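PDB 6D8V: probable chemoreceptor (Methyl-accepting chemotaxis) transmembrane protein from Rhizobium meliloti, which probably serves as a transmembrane chemotaxis receptor whose sensory domain binds quaternary ammonium compounds, here 1,1-dimethyl-prolinium. Local coordinates for residues Thr89-Tyr102 with Asn110-Ala122. Residues are numbered along the deposited sequence; the frame is centred on the assembly and turned at random.
Sequences TERGGNADGAFTPY and NIQLSTFKADYAA. With PBE (1,1-dimethyl-prolinium), chain C.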
ATOM      1  N   THR A  89      16.540  11.026  16.601  1.00139.30           N
ATOM      2  CA  THR A  89      16.117  10.068  15.587  1.00133.56           C
ATOM      3  C   THR A  89      16.522   8.645  15.950  1.00144.30           C
ATOM      4  O   THR A  89      15.812   7.690  15.614  1.00138.42           O
ATOM      5  CB  THR A  89      16.689  10.466  14.227  1.00115.67           C
ATOM      6  OG1 THR A  89      16.069  11.682  13.789  1.00118.34           O
ATOM      7  CG2 THR A  89      16.435   9.375  13.204  1.00107.00           C
ATOM      8  N   GLU A  90      17.650   8.481  16.645  1.00153.33           N
ATOM      9  CA  GLU A  90      18.064   7.154  17.082  1.00133.08           C
ATOM     10  C   GLU A  90      17.190   6.606  18.208  1.00121.35           C
ATOM     11  O   GLU A  90      17.330   5.429  18.559  1.00115.80           O
ATOM     12  CB  GLU A  90      19.534   7.181  17.509  1.00147.33           C
ATOM     13  CG  GLU A  90      20.524   7.360  16.354  1.00167.35           C
ATOM     14  CD  GLU A  90      20.699   8.813  15.906  1.00181.00           C
ATOM     15  OE1 GLU A  90      19.791   9.639  16.141  1.00184.79           O
ATOM     16  OE2 GLU A  90      21.756   9.129  15.316  1.00181.05           O
ATOM     17  N   ARG A  91      16.296   7.422  18.776  1.00124.52           N
ATOM     18  CA  ARG A  91      15.329   6.974  19.773  1.00125.01           C
ATOM     19  C   ARG A  91      13.893   7.288  19.355  1.00130.75           C
ATOM     20  O   ARG A  91      13.007   7.378  20.210  1.00143.10           O
ATOM     21  CB  ARG A  91      15.637   7.593  21.141  1.00124.05           C
ATOM     22  CG  ARG A  91      16.744   6.886  21.923  1.00131.11           C
ATOM     23  CD  ARG A  91      17.424   7.819  22.935  1.00140.10           C
ATOM     24  NE  ARG A  91      16.562   8.214  24.050  1.00142.05           N
ATOM     25  CZ  ARG A  91      16.561   7.626  25.245  1.00146.51           C
ATOM     26  NH1 ARG A  91      17.373   6.603  25.489  1.00144.52           N
ATOM     27  NH2 ARG A  91      15.746   8.059  26.200  1.00143.63           N
ATOM     28  N   GLY A  92      13.648   7.455  18.056  1.00117.24           N
ATOM     29  CA  GLY A  92      12.297   7.634  17.550  1.00112.09           C
ATOM     30  C   GLY A  92      11.631   8.948  17.900  1.00125.20           C
ATOM     31  O   GLY A  92      10.407   8.984  18.059  1.00126.03           O
ATOM     32  N   GLY A  93      12.396  10.034  18.014  1.00125.80           N
ATOM     33  CA  GLY A  93      11.819  11.329  18.330  1.00111.57           C
ATOM     34  C   GLY A  93      11.800  12.313  17.174  1.00117.61           C
ATOM     35  O   GLY A  93      12.848  12.654  16.617  1.00117.71           O
ATOM     36  N   ASN A  94      10.613  12.780  16.806  1.00120.03           N
ATOM     37  CA  ASN A  94      10.469  13.779  15.759  1.00119.78           C
ATOM     38  C   ASN A  94      10.561  15.186  16.355  1.00131.18           C
ATOM     39  O   ASN A  94      10.620  15.372  17.574  1.00135.33           O
ATOM     40  CB  ASN A  94       9.142  13.590  15.020  1.00114.20           C
ATOM     41  CG  ASN A  94       7.938  13.854  15.908  1.00114.93           C
ATOM     42  OD1 ASN A  94       8.062  13.932  17.129  1.00121.16           O
ATOM     43  ND2 ASN A  94       6.766  13.989  15.298  1.00109.04           N
ATOM     44  N   ALA A  95      10.578  16.189  15.471  1.00126.69           N
ATOM     45  CA  ALA A  95      10.627  17.573  15.932  1.00114.56           C
ATOM     46  C   ALA A  95       9.425  17.912  16.804  1.00127.94           C
ATOM     47  O   ALA A  95       9.531  18.747  17.709  1.00140.31           O
ATOM     48  N   ASP A  96       8.277  17.280  16.553  1.00134.87           N
ATOM     49  CA  ASP A  96       7.080  17.532  17.347  1.00132.61           C
ATOM     50  C   ASP A  96       7.184  16.970  18.758  1.00121.27           C
ATOM     51  O   ASP A  96       6.435  17.405  19.640  1.00121.41           O
ATOM     52  CB  ASP A  96       5.850  16.948  16.638  1.00140.24           C
ATOM     53  CG  ASP A  96       5.558  17.630  15.305  1.00144.25           C
ATOM     54  OD1 ASP A  96       6.118  17.206  14.270  1.00141.70           O
ATOM     55  OD2 ASP A  96       4.763  18.593  15.295  1.00139.78           O
ATOM     56  N   GLY A  97       8.095  16.031  18.995  1.00127.32           N
ATOM     57  CA  GLY A  97       8.210  15.401  20.296  1.00136.27           C
ATOM     58  C   GLY A  97       7.288  14.207  20.463  1.00145.02           C
ATOM     59  O   GLY A  97       6.508  14.150  21.417  1.00158.07           O
ATOM     60  N   ALA A  98       7.367  13.242  19.550  1.00128.23           N
ATOM     61  CA  ALA A  98       6.493  12.080  19.608  1.00121.78           C
ATOM     62  C   ALA A  98       7.249  10.853  19.116  1.00125.41           C
ATOM     63  O   ALA A  98       8.076  10.948  18.205  1.00120.35           O
ATOM     64  CB  ALA A  98       5.222  12.295  18.780  1.00105.95           C
ATOM     65  N   PHE A  99       6.955   9.706  19.723  1.00130.10           N
ATOM     66  CA  PHE A  99       7.643   8.458  19.393  1.00119.13           C
ATOM     67  C   PHE A  99       7.202   7.999  18.009  1.00110.09           C
ATOM     68  O   PHE A  99       6.099   7.480  17.835  1.00108.41           O
ATOM     69  CB  PHE A  99       7.357   7.399  20.450  1.00114.87           C
ATOM     70  CG  PHE A  99       8.106   6.114  20.236  1.00116.33           C
ATOM     71  CD1 PHE A  99       9.459   6.131  19.925  1.00111.88           C
ATOM     72  CD2 PHE A  99       7.463   4.891  20.354  1.00108.17           C
ATOM     73  CE1 PHE A  99      10.155   4.954  19.729  1.00112.07           C
ATOM     74  CE2 PHE A  99       8.155   3.710  20.158  1.00104.23           C
ATOM     75  CZ  PHE A  99       9.503   3.739  19.846  1.00112.38           C
ATOM     76  N   THR A 100       8.073   8.179  17.017  1.00104.02           N
ATOM     77  CA  THR A 100       7.758   7.883  15.619  1.00102.38           C
ATOM     78  C   THR A 100       8.963   7.243  14.942  1.00104.97           C
ATOM     79  O   THR A 100       9.668   7.878  14.149  1.00113.77           O
ATOM     80  CB  THR A 100       7.325   9.153  14.876  1.00112.27           C
ATOM     81  OG1 THR A 100       8.232  10.220  15.181  1.00112.10           O
ATOM     82  CG2 THR A 100       5.921   9.568  15.290  1.00104.96           C
ATOM     83  N   PRO A 101       9.230   5.974  15.230  1.00107.36           N
ATOM     84  CA  PRO A 101      10.313   5.269  14.535  1.00107.26           C
ATOM     85  C   PRO A 101       9.897   4.854  13.136  1.00107.77           C
ATOM     86  O   PRO A 101       8.730   4.556  12.870  1.00 97.72           O
ATOM     87  CB  PRO A 101      10.559   4.031  15.411  1.00 92.40           C
ATOM     88  CG  PRO A 101       9.649   4.166  16.602  1.00 97.09           C
ATOM     89  CD  PRO A 101       8.566   5.119  16.224  1.00109.17           C
ATOM     90  N   TYR A 102      10.879   4.808  12.237  1.00102.35           N
ATOM     91  CA  TYR A 102      10.580   4.476  10.846  1.00 97.84           C
ATOM     92  C   TYR A 102      11.809   3.864  10.186  1.00 94.46           C
ATOM     93  O   TYR A 102      12.787   4.569   9.922  1.00105.24           O
ATOM     94  CB  TYR A 102      10.120   5.714  10.091  1.00105.88           C
ATOM     95  CG  TYR A 102       9.751   5.441   8.652  1.00 94.62           C
ATOM     96  CD1 TYR A 102       9.264   4.200   8.262  1.00 84.15           C
ATOM     97  CD2 TYR A 102       9.886   6.429   7.684  1.00 87.55           C
ATOM     98  CE1 TYR A 102       8.927   3.951   6.947  1.00 89.28           C
ATOM     99  CE2 TYR A 102       9.552   6.188   6.370  1.00 88.06           C
ATOM    100  CZ  TYR A 102       9.074   4.950   6.004  1.00 86.81           C
ATOM    101  OH  TYR A 102       8.740   4.714   4.689  1.00 83.58           O
ATOM    102  N   ASN A 110      19.446   0.266   0.920  1.00104.53           N
ATOM    103  CA  ASN A 110      19.825  -0.080   2.283  1.00108.33           C
ATOM    104  C   ASN A 110      18.778   0.470   3.248  1.00 96.55           C
ATOM    105  O   ASN A 110      17.895   1.241   2.865  1.00 91.45           O
ATOM    106  CB  ASN A 110      21.228   0.449   2.621  1.00115.39           C
ATOM    107  CG  ASN A 110      22.337  -0.479   2.140  1.00121.22           C
ATOM    108  OD1 ASN A 110      22.839  -0.345   1.022  1.00114.63           O
ATOM    109  ND2 ASN A 110      22.719  -1.431   2.984  1.00137.65           N
ATOM    110  N   ILE A 111      18.862   0.056   4.510  1.00100.44           N
ATOM    111  CA  ILE A 111      17.845   0.370   5.510  1.00 94.52           C
ATOM    112  C   ILE A 111      18.351   1.485   6.408  1.00 99.35           C
ATOM    113  O   ILE A 111      19.494   1.446   6.880  1.00105.94           O
ATOM    114  CB  ILE A 111      17.466  -0.861   6.347  1.00105.99           C
ATOM    115  CG1 ILE A 111      17.195  -2.063   5.434  1.00107.88           C
ATOM    116  CG2 ILE A 111      16.250  -0.553   7.212  1.00106.45           C
ATOM    117  CD1 ILE A 111      18.373  -3.036   5.338  1.00113.98           C
ATOM    118  N   GLN A 112      17.492   2.466   6.663  1.00 94.47           N
ATOM    119  CA  GLN A 112      17.840   3.606   7.496  1.00103.87           C
ATOM    120  C   GLN A 112      16.718   3.870   8.482  1.00100.58           C
ATOM    121  O   GLN A 112      15.557   3.525   8.237  1.00 92.55           O
ATOM    122  CB  GLN A 112      18.082   4.862   6.663  1.00 98.77           C
ATOM    123  CG  GLN A 112      16.880   5.211   5.811  1.00114.96           C
ATOM    124  CD  GLN A 112      17.040   6.513   5.075  1.00124.30           C
ATOM    125  OE1 GLN A 112      18.124   6.839   4.591  1.00128.45           O
ATOM    126  NE2 GLN A 112      15.958   7.273   4.985  1.00135.57           N
ATOM    127  N   LEU A 113      17.074   4.510   9.590  1.00 99.01           N
ATOM    128  CA  LEU A 113      16.127   4.856  10.636  1.00103.44           C
ATOM    129  C   LEU A 113      15.696   6.305  10.443  1.00104.08           C
ATOM    130  O   LEU A 113      16.491   7.225  10.658  1.00104.86           O
ATOM    131  CB  LEU A 113      16.754   4.660  12.015  1.00105.81           C
ATOM    132  CG  LEU A 113      15.839   4.238  13.165  1.00112.34           C
ATOM    133  CD1 LEU A 113      16.634   4.207  14.464  1.00129.17           C
ATOM    134  CD2 LEU A 113      14.626   5.148  13.290  1.00114.93           C
ATOM    135  N   SER A 114      14.446   6.508  10.054  1.00113.03           N
ATOM    136  CA  SER A 114      13.925   7.842   9.813  1.00102.31           C
ATOM    137  C   SER A 114      13.017   8.263  10.969  1.00 95.46           C
ATOM    138  O   SER A 114      13.003   7.649  12.039  1.00100.01           O
ATOM    139  CB  SER A 114      13.199   7.876   8.466  1.00117.84           C
ATOM    140  OG  SER A 114      13.961   7.214   7.470  1.00131.90           O
ATOM    141  N   THR A 115      12.265   9.338  10.757  1.00 99.35           N
ATOM    142  CA  THR A 115      11.246   9.775  11.701  1.00100.57           C
ATOM    143  C   THR A 115      10.289  10.682  10.949  1.00 92.74           C
ATOM    144  O   THR A 115      10.675  11.331   9.973  1.00110.33           O
ATOM    145  CB  THR A 115      11.842  10.500  12.912  1.00108.19           C
ATOM    146  OG1 THR A 115      12.752   9.628  13.594  1.00111.90           O
ATOM    147  CG2 THR A 115      10.739  10.909  13.873  1.00100.28           C
ATOM    148  N   PHE A 116       9.039  10.709  11.401  1.00 86.32           N
ATOM    149  CA  PHE A 116       7.973  11.376  10.670  1.00 85.58           C
ATOM    150  C   PHE A 116       7.067  12.117  11.643  1.00101.83           C
ATOM    151  O   PHE A 116       7.142  11.937  12.861  1.00104.04           O
ATOM    152  CB  PHE A 116       7.172  10.374   9.837  1.00 85.37           C
ATOM    153  CG  PHE A 116       6.616   9.228  10.636  1.00 99.05           C
ATOM    154  CD1 PHE A 116       7.423   8.161  11.002  1.00107.82           C
ATOM    155  CD2 PHE A 116       5.285   9.213  11.006  1.00101.75           C
ATOM    156  CE1 PHE A 116       6.910   7.105  11.735  1.00115.26           C
ATOM    157  CE2 PHE A 116       4.766   8.161  11.734  1.00111.67           C
ATOM    158  CZ  PHE A 116       5.579   7.106  12.102  1.00118.92           C
ATOM    159  N   LYS A 117       6.204  12.964  11.084  1.00105.79           N
ATOM    160  CA  LYS A 117       5.273  13.746  11.882  1.00109.98           C
ATOM    161  C   LYS A 117       4.029  12.931  12.215  1.00105.66           C
ATOM    162  O   LYS A 117       3.558  12.116  11.417  1.00110.54           O
ATOM    163  CB  LYS A 117       4.865  15.031  11.151  1.00113.96           C
ATOM    164  CG  LYS A 117       3.712  15.765  11.834  1.00117.68           C
ATOM    165  CD  LYS A 117       3.224  16.975  11.053  1.00124.67           C
ATOM    166  CE  LYS A 117       2.061  17.644  11.784  1.00132.97           C
ATOM    167  NZ  LYS A 117       1.661  18.951  11.185  1.00134.52           N
ATOM    168  N   ALA A 118       3.490  13.174  13.411  1.00106.01           N
ATOM    169  CA  ALA A 118       2.335  12.427  13.910  1.00104.30           C
ATOM    170  C   ALA A 118       1.049  13.088  13.420  1.00104.64           C
ATOM    171  O   ALA A 118       0.349  13.791  14.153  1.00115.79           O
ATOM    172  CB  ALA A 118       2.377  12.341  15.431  1.00 97.33           C
ATOM    173  N   ASP A 119       0.726  12.837  12.148  1.00103.22           N
ATOM    174  CA  ASP A 119      -0.467  13.406  11.517  1.00101.53           C
ATOM    175  C   ASP A 119      -1.633  12.452  11.752  1.00 95.17           C
ATOM    176  O   ASP A 119      -1.958  11.614  10.910  1.00100.16           O
ATOM    177  CB  ASP A 119      -0.220  13.656  10.035  1.00100.88           C
ATOM    178  CG  ASP A 119      -1.334  14.451   9.384  1.00115.03           C
ATOM    179  OD1 ASP A 119      -2.273  14.850  10.106  1.00121.35           O
ATOM    180  OD2 ASP A 119      -1.273  14.684   8.157  1.00114.74           O
ATOM    181  N   TYR A 120      -2.280  12.597  12.917  1.00 90.19           N
ATOM    182  CA  TYR A 120      -3.336  11.672  13.325  1.00 93.87           C
ATOM    183  C   TYR A 120      -4.520  11.670  12.363  1.00 98.69           C
ATOM    184  O   TYR A 120      -5.215  10.653  12.250  1.00102.15           O
ATOM    185  CB  TYR A 120      -3.823  12.010  14.736  1.00109.04           C
ATOM    186  CG  TYR A 120      -2.808  11.754  15.830  1.00122.41           C
ATOM    187  CD1 TYR A 120      -1.664  11.010  15.582  1.00120.43           C
ATOM    188  CD2 TYR A 120      -2.998  12.255  17.115  1.00135.88           C
ATOM    189  CE1 TYR A 120      -0.734  10.775  16.578  1.00133.27           C
ATOM    190  CE2 TYR A 120      -2.070  12.024  18.121  1.00144.89           C
ATOM    191  CZ  TYR A 120      -0.940  11.283  17.844  1.00144.37           C
ATOM    192  OH  TYR A 120      -0.009  11.046  18.828  1.00145.04           O
ATOM    193  N   ALA A 121      -4.790  12.785  11.689  1.00107.96           N
ATOM    194  CA  ALA A 121      -5.887  12.808  10.729  1.00104.28           C
ATOM    195  C   ALA A 121      -5.497  12.222   9.378  1.00103.72           C
ATOM    196  O   ALA A 121      -6.367  12.064   8.513  1.00 92.79           O
ATOM    197  CB  ALA A 121      -6.402  14.235  10.548  1.00102.78           C
ATOM    198  N   ALA A 122      -4.221  11.899   9.180  1.00104.22           N
ATOM    199  CA  ALA A 122      -3.780  11.318   7.923  1.00 94.73           C
ATOM    200  C   ALA A 122      -4.367   9.923   7.749  1.00 96.89           C
ATOM    201  O   ALA A 122      -4.652   9.210   8.713  1.00 98.76           O
ATOM    202  CB  ALA A 122      -2.255  11.259   7.862  1.00105.03           C
TER
HETATM  203  N   PBE C 402       5.360   6.729   6.902  1.00102.12           N
HETATM  204  CD  PBE C 402       4.336   6.113   7.431  1.00 91.91           C
HETATM  205  CA  PBE C 402       4.700   7.973   6.331  1.00106.11           C
HETATM  206  CB  PBE C 402       3.734   8.390   7.512  1.00111.80           C
HETATM  207  CG  PBE C 402       3.396   7.302   8.055  1.00 95.38           C
HETATM  208  CE  PBE C 402       6.350   7.048   7.953  1.00110.08           C
HETATM  209  CF  PBE C 402       5.961   5.912   5.831  1.00 91.79           C
HETATM  210  C   PBE C 402       5.578   9.057   5.952  1.00 93.14           C
HETATM  211  O   PBE C 402       5.097  10.213   5.796  1.00 98.64           O
HETATM  212  OXT PBE C 402       6.806   8.863   5.749  1.00 97.76           O
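Phe116 and Tyr102 come together at the wall of the ligand pocket, CB of Tyr102 lying at the edge of the Phe116 ring, 3.8 Å from its CD1. Each ring turns a face to the dimethyl-prolinium: methyl CE sits over the centre of the Tyr102 ring and, 3.4 Å above the plane, towards the rim of Phe116. With Trp72, Trp124 and Tyr140 of the same pocket, these two faces are consistent with an aromatic cage for a quaternary ammonium, probably held through cation-pi attraction. The opposite face of Phe116 is covered by Thr100, whose CB makes a CH-pi contact 3.9 Å from the ring centroid and 14° off the normal; O of Pro101 lies in the ring plane at the edge. With CG between its backbone N and carbonyl carbon (chi1 55°), Phe116 places its ring between Thr100 and ligand. Behind it, the carbonyl O of Phe116 receives a weak bond from ND2 of Asn94 at 3.2 Å. OD1 of the same amide reaches over its own type I turn, Asn94-Gly97, to accept the N-H of Ala98, 2.6 Å away, so one side chain braces the turn and, weakly, the other segment. CB of Asn94 also lies against CG2 of Thr115. Farther along, N of Ser114 donates to O of Tyr102 (2.6 Å), while CG2 of Thr89 approaches O of Leu113. This hairpin of strands 101-105 and 111-115 belongs to the antiparallel sheet of the first PDC sensor domain: strand 70-75 pairs with 101-105 and sets Trp72 and Ala74 against Phe116, and helix 51-58 brings Ile55 against Pro101 and Leu113.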